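Local structure of peptide ABC transporter, peptide-binding protein (Thermus thermophilus, 2D5W) at residues A[107-112]-A[164-169]; A[308-313]-A[326-331]. The protein binds oligopeptides, here a pentapeptide, and probably delivers them to an ABC transporter for uptake. All coordinates share one frame; numbering follows the deposited sequence.

Interaction 1: residues A[107-112]-A[164-169]; sequences YFEVGK and PEWERV
W166 and E109 meet between their helices with matching first torsions: each places CG anti to its own backbone nitrogen (chi1 173° in W166), which sends the indole and the carboxylate into the gap. The motif is a pair of roughly parallel helices, 101-112 and 159-173, in a family 5 solute-binding protein; the axes of the two short segments come within 11.9 Å of each other. Such a wide separation is bridged by the large tryptophan. Extended beyond CG, E109 reaches the pyrrole edge of the indole, where OE2 accepts a hydrogen bond from NE1 of W166 at 2.7 Å. The oxygen lies almost in the ring plane and uses its anti lone pair, while the carboxylate itself is turned 35° from the ring; the bond is bent at the hydrogen, 140°. V110 comes over one face. Its CG2 methyl stands 3.8 Å from the centroid of the six-membered ring of W166, close to the ring normal, in a CH-pi contact. Beyond these segments F106 meets the indole edge-to-face and F192 also packs on it; W166 is buried. Toward solvent E167, bent at chi2, swings its tip back toward E109, and the two OE2 atoms of E109 and E167 approach to 3.8 Å. This close pair of like charges is probably offset by K170, which forms salt bridges to both oxygens. A water also spans the two glutamates: it donates to OE1 of E109 at 3.0 Å and, weakly, to OE2 of E167 at 3.4 Å.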
ATOM      1  N   TYR A 107       1.445   1.232  21.451  1.00  8.97           N
ATOM      2  CA  TYR A 107       1.653   0.875  20.049  1.00  9.55           C
ATOM      3  C   TYR A 107       2.782  -0.157  19.935  1.00  9.09           C
ATOM      4  O   TYR A 107       2.647  -1.175  19.249  1.00  9.66           O
ATOM      5  CB  TYR A 107       2.014   2.137  19.260  1.00  9.29           C
ATOM      6  CG  TYR A 107       2.337   1.919  17.798  1.00  9.78           C
ATOM      7  CD1 TYR A 107       1.337   1.946  16.827  1.00 10.75           C
ATOM      8  CD2 TYR A 107       3.652   1.702  17.385  1.00 10.07           C
ATOM      9  CE1 TYR A 107       1.642   1.767  15.481  1.00 10.85           C
ATOM     10  CE2 TYR A 107       3.965   1.519  16.042  1.00 10.64           C
ATOM     11  CZ  TYR A 107       2.957   1.554  15.097  1.00 10.47           C
ATOM     12  OH  TYR A 107       3.265   1.381  13.767  1.00 13.28           O
ATOM     13  N   PHE A 108       3.899   0.108  20.607  1.00  9.74           N
ATOM     14  CA  PHE A 108       5.029  -0.807  20.558  1.00  9.76           C
ATOM     15  C   PHE A 108       4.759  -2.167  21.187  1.00 10.53           C
ATOM     16  O   PHE A 108       5.224  -3.188  20.681  1.00 11.25           O
ATOM     17  CB  PHE A 108       6.272  -0.167  21.188  1.00 11.00           C
ATOM     18  CG  PHE A 108       7.108   0.598  20.206  1.00 11.35           C
ATOM     19  CD1 PHE A 108       6.757   1.889  19.827  1.00 11.62           C
ATOM     20  CD2 PHE A 108       8.211  -0.003  19.605  1.00 14.18           C
ATOM     21  CE1 PHE A 108       7.488   2.572  18.858  1.00 13.20           C
ATOM     22  CE2 PHE A 108       8.948   0.671  18.635  1.00 15.63           C
ATOM     23  CZ  PHE A 108       8.587   1.959  18.260  1.00 15.19           C
ATOM     24  N   GLU A 109       4.002  -2.194  22.277  1.00 10.54           N
ATOM     25  CA  GLU A 109       3.705  -3.464  22.921  1.00 11.92           C
ATOM     26  C   GLU A 109       2.899  -4.371  21.990  1.00 11.03           C
ATOM     27  O   GLU A 109       3.151  -5.573  21.907  1.00 12.37           O
ATOM     28  CB  GLU A 109       2.937  -3.227  24.218  1.00 14.60           C
ATOM     29  CG  GLU A 109       2.724  -4.479  25.043  1.00 19.26           C
ATOM     30  CD  GLU A 109       2.170  -4.168  26.415  1.00 20.21           C
ATOM     31  OE1 GLU A 109       2.923  -3.631  27.256  1.00 24.47           O
ATOM     32  OE2 GLU A 109       0.981  -4.448  26.649  1.00 20.46           O
ATOM     33  N   VAL A 110       1.934  -3.796  21.281  1.00 10.61           N
ATOM     34  CA  VAL A 110       1.117  -4.578  20.363  1.00 10.16           C
ATOM     35  C   VAL A 110       1.953  -5.057  19.171  1.00 10.49           C
ATOM     36  O   VAL A 110       1.875  -6.221  18.779  1.00 11.29           O
ATOM     37  CB  VAL A 110      -0.102  -3.754  19.877  1.00  9.30           C
ATOM     38  CG1 VAL A 110      -0.922  -4.563  18.876  1.00 11.25           C
ATOM     39  CG2 VAL A 110      -0.967  -3.369  21.075  1.00 10.95           C
ATOM     40  N   GLY A 111       2.769  -4.171  18.609  1.00 10.06           N
ATOM     41  CA  GLY A 111       3.593  -4.560  17.477  1.00 10.72           C
ATOM     42  C   GLY A 111       4.628  -5.614  17.831  1.00 11.42           C
ATOM     43  O   GLY A 111       5.002  -6.431  16.987  1.00 12.29           O
ATOM     44  N   LYS A 112       5.087  -5.603  19.081  1.00 10.60           N
ATOM     45  CA  LYS A 112       6.099  -6.545  19.563  1.00 12.21           C
ATOM     46  C   LYS A 112       5.537  -7.883  20.029  1.00 12.41           C
ATOM     47  O   LYS A 112       6.298  -8.811  20.307  1.00 13.41           O
ATOM     48  CB  LYS A 112       6.877  -5.922  20.726  1.00 13.50           C
ATOM     49  CG  LYS A 112       7.778  -4.766  20.351  1.00 15.53           C
ATOM     50  CD  LYS A 112       9.053  -5.259  19.707  1.00 15.45           C
ATOM     51  CE  LYS A 112      10.003  -4.107  19.449  1.00 15.66           C
ATOM     52  NZ  LYS A 112      11.305  -4.581  18.905  1.00 15.34           N
ATOM     53  N   PRO A 164      -7.401  -1.599  27.829  1.00 12.14           N
ATOM     54  CA  PRO A 164      -8.084  -2.592  28.666  1.00 13.29           C
ATOM     55  C   PRO A 164      -8.325  -3.917  27.941  1.00 12.80           C
ATOM     56  O   PRO A 164      -8.054  -4.991  28.481  1.00 14.04           O
ATOM     57  CB  PRO A 164      -9.376  -1.880  29.053  1.00 13.85           C
ATOM     58  CG  PRO A 164      -8.939  -0.442  29.136  1.00 14.98           C
ATOM     59  CD  PRO A 164      -8.090  -0.297  27.891  1.00 13.07           C
ATOM     60  N   GLU A 165      -8.834  -3.849  26.715  1.00 12.83           N
ATOM     61  CA  GLU A 165      -9.079  -5.069  25.961  1.00 12.09           C
ATOM     62  C   GLU A 165      -7.759  -5.761  25.634  1.00 11.36           C
ATOM     63  O   GLU A 165      -7.666  -6.987  25.687  1.00 11.43           O
ATOM     64  CB  GLU A 165      -9.840  -4.771  24.668  1.00 12.78           C
ATOM     65  CG  GLU A 165     -10.082  -6.005  23.803  1.00 13.89           C
ATOM     66  CD  GLU A 165     -11.042  -6.999  24.432  1.00 15.80           C
ATOM     67  OE1 GLU A 165     -11.120  -8.142  23.934  1.00 17.74           O
ATOM     68  OE2 GLU A 165     -11.723  -6.643  25.416  1.00 18.18           O
ATOM     69  N   TRP A 166      -6.736  -4.977  25.304  1.00 10.79           N
ATOM     70  CA  TRP A 166      -5.432  -5.543  24.981  1.00 11.62           C
ATOM     71  C   TRP A 166      -4.898  -6.373  26.148  1.00 12.73           C
ATOM     72  O   TRP A 166      -4.324  -7.441  25.945  1.00 12.46           O
ATOM     73  CB  TRP A 166      -4.438  -4.432  24.628  1.00 11.26           C
ATOM     74  CG  TRP A 166      -3.028  -4.930  24.447  1.00 10.88           C
ATOM     75  CD1 TRP A 166      -1.938  -4.594  25.200  1.00 13.10           C
ATOM     76  CD2 TRP A 166      -2.565  -5.878  23.474  1.00 11.03           C
ATOM     77  NE1 TRP A 166      -0.828  -5.273  24.758  1.00 12.93           N
ATOM     78  CE2 TRP A 166      -1.183  -6.068  23.700  1.00 12.59           C
ATOM     79  CE3 TRP A 166      -3.182  -6.586  22.433  1.00 11.23           C
ATOM     80  CZ2 TRP A 166      -0.406  -6.937  22.925  1.00 12.40           C
ATOM     81  CZ3 TRP A 166      -2.408  -7.453  21.660  1.00 11.84           C
ATOM     82  CH2 TRP A 166      -1.035  -7.617  21.913  1.00 13.26           C
ATOM     83  N   GLU A 167      -5.090  -5.888  27.371  1.00 12.81           N
ATOM     84  CA  GLU A 167      -4.616  -6.627  28.537  1.00 13.62           C
ATOM     85  C   GLU A 167      -5.301  -7.988  28.606  1.00 13.55           C
ATOM     86  O   GLU A 167      -4.677  -8.994  28.957  1.00 13.72           O
ATOM     87  CB  GLU A 167      -4.882  -5.838  29.821  1.00 16.84           C
ATOM     88  CG  GLU A 167      -4.051  -4.570  29.954  1.00 21.43           C
ATOM     89  CD  GLU A 167      -2.560  -4.838  29.863  1.00 24.23           C
ATOM     90  OE1 GLU A 167      -2.070  -5.736  30.582  1.00 27.83           O
ATOM     91  OE2 GLU A 167      -1.877  -4.149  29.078  1.00 27.41           O
ATOM     92  N   ARG A 168      -6.585  -8.025  28.262  1.00 12.92           N
ATOM     93  CA  ARG A 168      -7.321  -9.281  28.272  1.00 14.06           C
ATOM     94  C   ARG A 168      -6.803 -10.193  27.163  1.00 13.82           C
ATOM     95  O   ARG A 168      -6.664 -11.402  27.355  1.00 14.75           O
ATOM     96  CB  ARG A 168      -8.820  -9.030  28.089  1.00 15.32           C
ATOM     97  CG  ARG A 168      -9.484  -8.383  29.300  1.00 17.33           C
ATOM     98  CD  ARG A 168     -10.999  -8.368  29.163  1.00 20.64           C
ATOM     99  NE  ARG A 168     -11.473  -7.322  28.260  1.00 22.32           N
ATOM    100  CZ  ARG A 168     -11.558  -6.036  28.583  1.00 22.37           C
ATOM    101  NH1 ARG A 168     -11.201  -5.629  29.794  1.00 24.05           N
ATOM    102  NH2 ARG A 168     -12.001  -5.154  27.697  1.00 20.92           N
ATOM    103  N   VAL A 169      -6.510  -9.608  26.006  1.00 13.00           N
ATOM    104  CA  VAL A 169      -5.995 -10.367  24.874  1.00 13.13           C
ATOM    105  C   VAL A 169      -4.635 -10.966  25.225  1.00 13.04           C
ATOM    106  O   VAL A 169      -4.377 -12.134  24.942  1.00 13.36           O
ATOM    107  CB  VAL A 169      -5.876  -9.469  23.615  1.00 11.94           C
ATOM    108  CG1 VAL A 169      -5.175 -10.222  22.486  1.00 13.18           C
ATOM    109  CG2 VAL A 169      -7.267  -9.029  23.171  1.00 13.68           C
TER
HETATM  110  O   HOH W   1       1.332  -3.107  29.712  1.00 30.79           O

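Interaction 2: residues A[308-313]-A[326-331]; sequences INKFEN and RTRQAI
K310 lies across R328 at about a right angle, one long side chain over the other. From CB the lysine chain leaves with CG opposite its carbonyl carbon (chi1 -61°), and CG passes 4.0 Å from NH2 of R328. CD makes the main contact: it sits over one face of the guanidinium, displaced from the centre of the group toward NH2 of R328, which it approaches to 3.5 Å. Turns at chi3 and chi4 then carry CE and the ammonium back toward I308, at the end of the preceding strand, where NZ of K310 donates to O of I308 at 3.0 Å, in the carbonyl plane; NZ also donates to the backbone O of P543, its strongest polar partner. NZ thereby stays 5.6 Å from NE of R328, so that a methylene, not the ammonium, lies on the guanidinium. R328 in turn donates to the backbone oxygens of L322 and E541, while CG2 of I308 touches its CD. Cut back to an alanine, K310 would no longer cover this guanidinium face, and the carbonyls of I308 and P543 would probably lose their ammonium donor. Next to the lysine, N309 OD1 accepts from N of F311 at 2.8 Å, the Asx turn by which the chain leaves strand 293-308.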
ATOM      1  N   ILE A 308       2.107 -14.290  -8.620  1.00  8.18           N
ATOM      2  CA  ILE A 308       1.981 -15.693  -8.984  1.00  9.55           C
ATOM      3  C   ILE A 308       2.174 -16.565  -7.752  1.00  9.03           C
ATOM      4  O   ILE A 308       3.178 -16.434  -7.054  1.00  9.39           O
ATOM      5  CB  ILE A 308       3.077 -16.080 -10.003  1.00 10.20           C
ATOM      6  CG1 ILE A 308       3.010 -15.164 -11.231  1.00 11.88           C
ATOM      7  CG2 ILE A 308       2.951 -17.549 -10.381  1.00 10.79           C
ATOM      8  CD1 ILE A 308       1.781 -15.342 -12.084  1.00 12.54           C
ATOM      9  N   ASN A 309       1.217 -17.445  -7.482  1.00  9.05           N
ATOM     10  CA  ASN A 309       1.341 -18.338  -6.337  1.00  8.75           C
ATOM     11  C   ASN A 309       2.420 -19.370  -6.669  1.00  9.18           C
ATOM     12  O   ASN A 309       2.280 -20.124  -7.631  1.00 10.27           O
ATOM     13  CB  ASN A 309       0.017 -19.053  -6.074  1.00 10.03           C
ATOM     14  CG  ASN A 309       0.048 -19.876  -4.804  1.00  9.95           C
ATOM     15  OD1 ASN A 309       1.104 -20.355  -4.397  1.00 10.92           O
ATOM     16  ND2 ASN A 309      -1.108 -20.059  -4.179  1.00 10.58           N
ATOM     17  N   LYS A 310       3.495 -19.394  -5.884  1.00  9.31           N
ATOM     18  CA  LYS A 310       4.585 -20.335  -6.115  1.00  9.99           C
ATOM     19  C   LYS A 310       4.744 -21.320  -4.961  1.00 10.37           C
ATOM     20  O   LYS A 310       5.779 -21.986  -4.841  1.00 12.16           O
ATOM     21  CB  LYS A 310       5.892 -19.567  -6.336  1.00  9.99           C
ATOM     22  CG  LYS A 310       5.856 -18.645  -7.550  1.00  9.98           C
ATOM     23  CD  LYS A 310       7.093 -17.755  -7.633  1.00 10.44           C
ATOM     24  CE  LYS A 310       7.158 -16.754  -6.483  1.00  9.75           C
ATOM     25  NZ  LYS A 310       6.018 -15.788  -6.501  1.00 10.09           N
ATOM     26  N   PHE A 311       3.723 -21.417  -4.113  1.00 11.09           N
ATOM     27  CA  PHE A 311       3.773 -22.336  -2.976  1.00 12.16           C
ATOM     28  C   PHE A 311       3.568 -23.772  -3.432  1.00 14.02           C
ATOM     29  O   PHE A 311       2.480 -24.153  -3.861  1.00 14.53           O
ATOM     30  CB  PHE A 311       2.715 -21.975  -1.935  1.00 11.29           C
ATOM     31  CG  PHE A 311       3.011 -20.710  -1.187  1.00 10.75           C
ATOM     32  CD1 PHE A 311       2.473 -19.494  -1.596  1.00 11.52           C
ATOM     33  CD2 PHE A 311       3.845 -20.733  -0.077  1.00 11.89           C
ATOM     34  CE1 PHE A 311       2.761 -18.321  -0.907  1.00 13.32           C
ATOM     35  CE2 PHE A 311       4.141 -19.567   0.618  1.00 12.70           C
ATOM     36  CZ  PHE A 311       3.598 -18.358   0.204  1.00 12.54           C
ATOM     37  N   GLU A 312       4.626 -24.565  -3.311  1.00 17.60           N
ATOM     38  CA  GLU A 312       4.609 -25.958  -3.728  1.00 19.75           C
ATOM     39  C   GLU A 312       3.664 -26.873  -2.951  1.00 19.28           C
ATOM     40  O   GLU A 312       3.373 -27.982  -3.399  1.00 20.64           O
ATOM     41  CB  GLU A 312       6.037 -26.508  -3.693  1.00 21.92           C
ATOM     42  CG  GLU A 312       6.922 -25.922  -4.789  1.00 26.21           C
ATOM     43  CD  GLU A 312       8.403 -26.097  -4.521  1.00 28.71           C
ATOM     44  OE1 GLU A 312       8.830 -27.233  -4.228  1.00 31.28           O
ATOM     45  OE2 GLU A 312       9.144 -25.094  -4.613  1.00 31.95           O
ATOM     46  N   ASN A 313       3.183 -26.424  -1.795  1.00 17.82           N
ATOM     47  CA  ASN A 313       2.262 -27.245  -1.017  1.00 17.81           C
ATOM     48  C   ASN A 313       0.858 -27.221  -1.622  1.00 17.07           C
ATOM     49  O   ASN A 313      -0.007 -27.997  -1.219  1.00 17.51           O
ATOM     50  CB  ASN A 313       2.219 -26.791   0.446  1.00 19.45           C
ATOM     51  CG  ASN A 313       1.883 -25.327   0.592  1.00 21.36           C
ATOM     52  OD1 ASN A 313       2.678 -24.458   0.238  1.00 23.10           O
ATOM     53  ND2 ASN A 313       0.698 -25.042   1.118  1.00 22.53           N
ATOM     54  N   ARG A 326      10.606 -20.897 -15.877  1.00 10.63           N
ATOM     55  CA  ARG A 326      10.293 -21.025 -17.297  1.00 11.05           C
ATOM     56  C   ARG A 326       8.809 -20.794 -17.567  1.00  9.97           C
ATOM     57  O   ARG A 326       8.440 -20.226 -18.594  1.00 10.63           O
ATOM     58  CB  ARG A 326      10.715 -22.405 -17.812  1.00 12.33           C
ATOM     59  CG  ARG A 326      12.227 -22.602 -17.891  1.00 14.10           C
ATOM     60  CD  ARG A 326      12.583 -24.033 -18.273  1.00 15.54           C
ATOM     61  NE  ARG A 326      12.194 -24.976 -17.229  1.00 15.14           N
ATOM     62  CZ  ARG A 326      12.210 -26.297 -17.366  1.00 15.39           C
ATOM     63  NH1 ARG A 326      11.835 -27.069 -16.355  1.00 16.07           N
ATOM     64  NH2 ARG A 326      12.592 -26.847 -18.512  1.00 17.01           N
ATOM     65  N   THR A 327       7.960 -21.225 -16.643  1.00 10.01           N
ATOM     66  CA  THR A 327       6.521 -21.045 -16.798  1.00 10.00           C
ATOM     67  C   THR A 327       6.154 -19.568 -16.702  1.00 10.01           C
ATOM     68  O   THR A 327       5.323 -19.067 -17.460  1.00 10.06           O
ATOM     69  CB  THR A 327       5.750 -21.802 -15.707  1.00  9.71           C
ATOM     70  OG1 THR A 327       6.184 -23.166 -15.685  1.00 10.26           O
ATOM     71  CG2 THR A 327       4.252 -21.756 -15.975  1.00 10.18           C
ATOM     72  N   ARG A 328       6.784 -18.872 -15.760  1.00 10.24           N
ATOM     73  CA  ARG A 328       6.514 -17.459 -15.555  1.00  9.32           C
ATOM     74  C   ARG A 328       7.035 -16.639 -16.734  1.00  9.41           C
ATOM     75  O   ARG A 328       6.388 -15.681 -17.170  1.00  9.78           O
ATOM     76  CB  ARG A 328       7.122 -17.016 -14.219  1.00  9.73           C
ATOM     77  CG  ARG A 328       6.608 -17.880 -13.062  1.00 10.37           C
ATOM     78  CD  ARG A 328       6.941 -17.309 -11.697  1.00 10.61           C
ATOM     79  NE  ARG A 328       8.371 -17.268 -11.402  1.00 10.57           N
ATOM     80  CZ  ARG A 328       9.057 -18.242 -10.811  1.00 10.47           C
ATOM     81  NH1 ARG A 328      10.356 -18.088 -10.586  1.00 11.28           N
ATOM     82  NH2 ARG A 328       8.459 -19.366 -10.443  1.00 10.64           N
ATOM     83  N   GLN A 329       8.188 -17.030 -17.267  1.00 10.00           N
ATOM     84  CA  GLN A 329       8.757 -16.348 -18.423  1.00 10.48           C
ATOM     85  C   GLN A 329       7.846 -16.573 -19.635  1.00 10.12           C
ATOM     86  O   GLN A 329       7.611 -15.657 -20.424  1.00 10.36           O
ATOM     87  CB  GLN A 329      10.156 -16.888 -18.723  1.00 10.01           C
ATOM     88  CG  GLN A 329      11.150 -16.688 -17.593  1.00 11.70           C
ATOM     89  CD  GLN A 329      12.490 -17.329 -17.884  1.00 12.23           C
ATOM     90  OE1 GLN A 329      12.560 -18.361 -18.546  1.00 15.10           O
ATOM     91  NE2 GLN A 329      13.559 -16.730 -17.376  1.00 12.62           N
ATOM     92  N   ALA A 330       7.326 -17.792 -19.774  1.00 10.28           N
ATOM     93  CA  ALA A 330       6.440 -18.118 -20.888  1.00 10.14           C
ATOM     94  C   ALA A 330       5.192 -17.248 -20.843  1.00 10.42           C
ATOM     95  O   ALA A 330       4.782 -16.677 -21.855  1.00 11.36           O
ATOM     96  CB  ALA A 330       6.051 -19.594 -20.835  1.00 11.16           C
ATOM     97  N   ILE A 331       4.580 -17.151 -19.668  1.00  9.79           N
ATOM     98  CA  ILE A 331       3.380 -16.340 -19.533  1.00 10.18           C
ATOM     99  C   ILE A 331       3.664 -14.885 -19.893  1.00  9.58           C
ATOM    100  O   ILE A 331       2.892 -14.266 -20.625  1.00 10.02           O
ATOM    101  CB  ILE A 331       2.802 -16.420 -18.099  1.00  9.91           C
ATOM    102  CG1 ILE A 331       2.284 -17.838 -17.826  1.00 10.43           C
ATOM    103  CG2 ILE A 331       1.668 -15.405 -17.930  1.00 10.56           C
ATOM    104  CD1 ILE A 331       1.856 -18.077 -16.385  1.00 12.56           C
TER

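In the fold
Interactions 1 and 2 lie far apart, with centres about 39 Å from each other and nearest atoms about 21 Å, and they share no helix or strand. Both sit about 24 Å from the centre of the chain, yet they differ in burial. Interaction 1 joins two helices and grades from a buried aromatic and aliphatic side to a more exposed pair of glutamates with lysine and water. Interaction 2, whose three touching residues are all buried, joins the end of strand 293-308 and the loop after it to helix 325-333. A lysine methylene lies on the arginine's guanidinium, and the nitrogens of both turn to backbone carbonyls, whereas interaction 1 has a direct side-chain hydrogen bond across its segments.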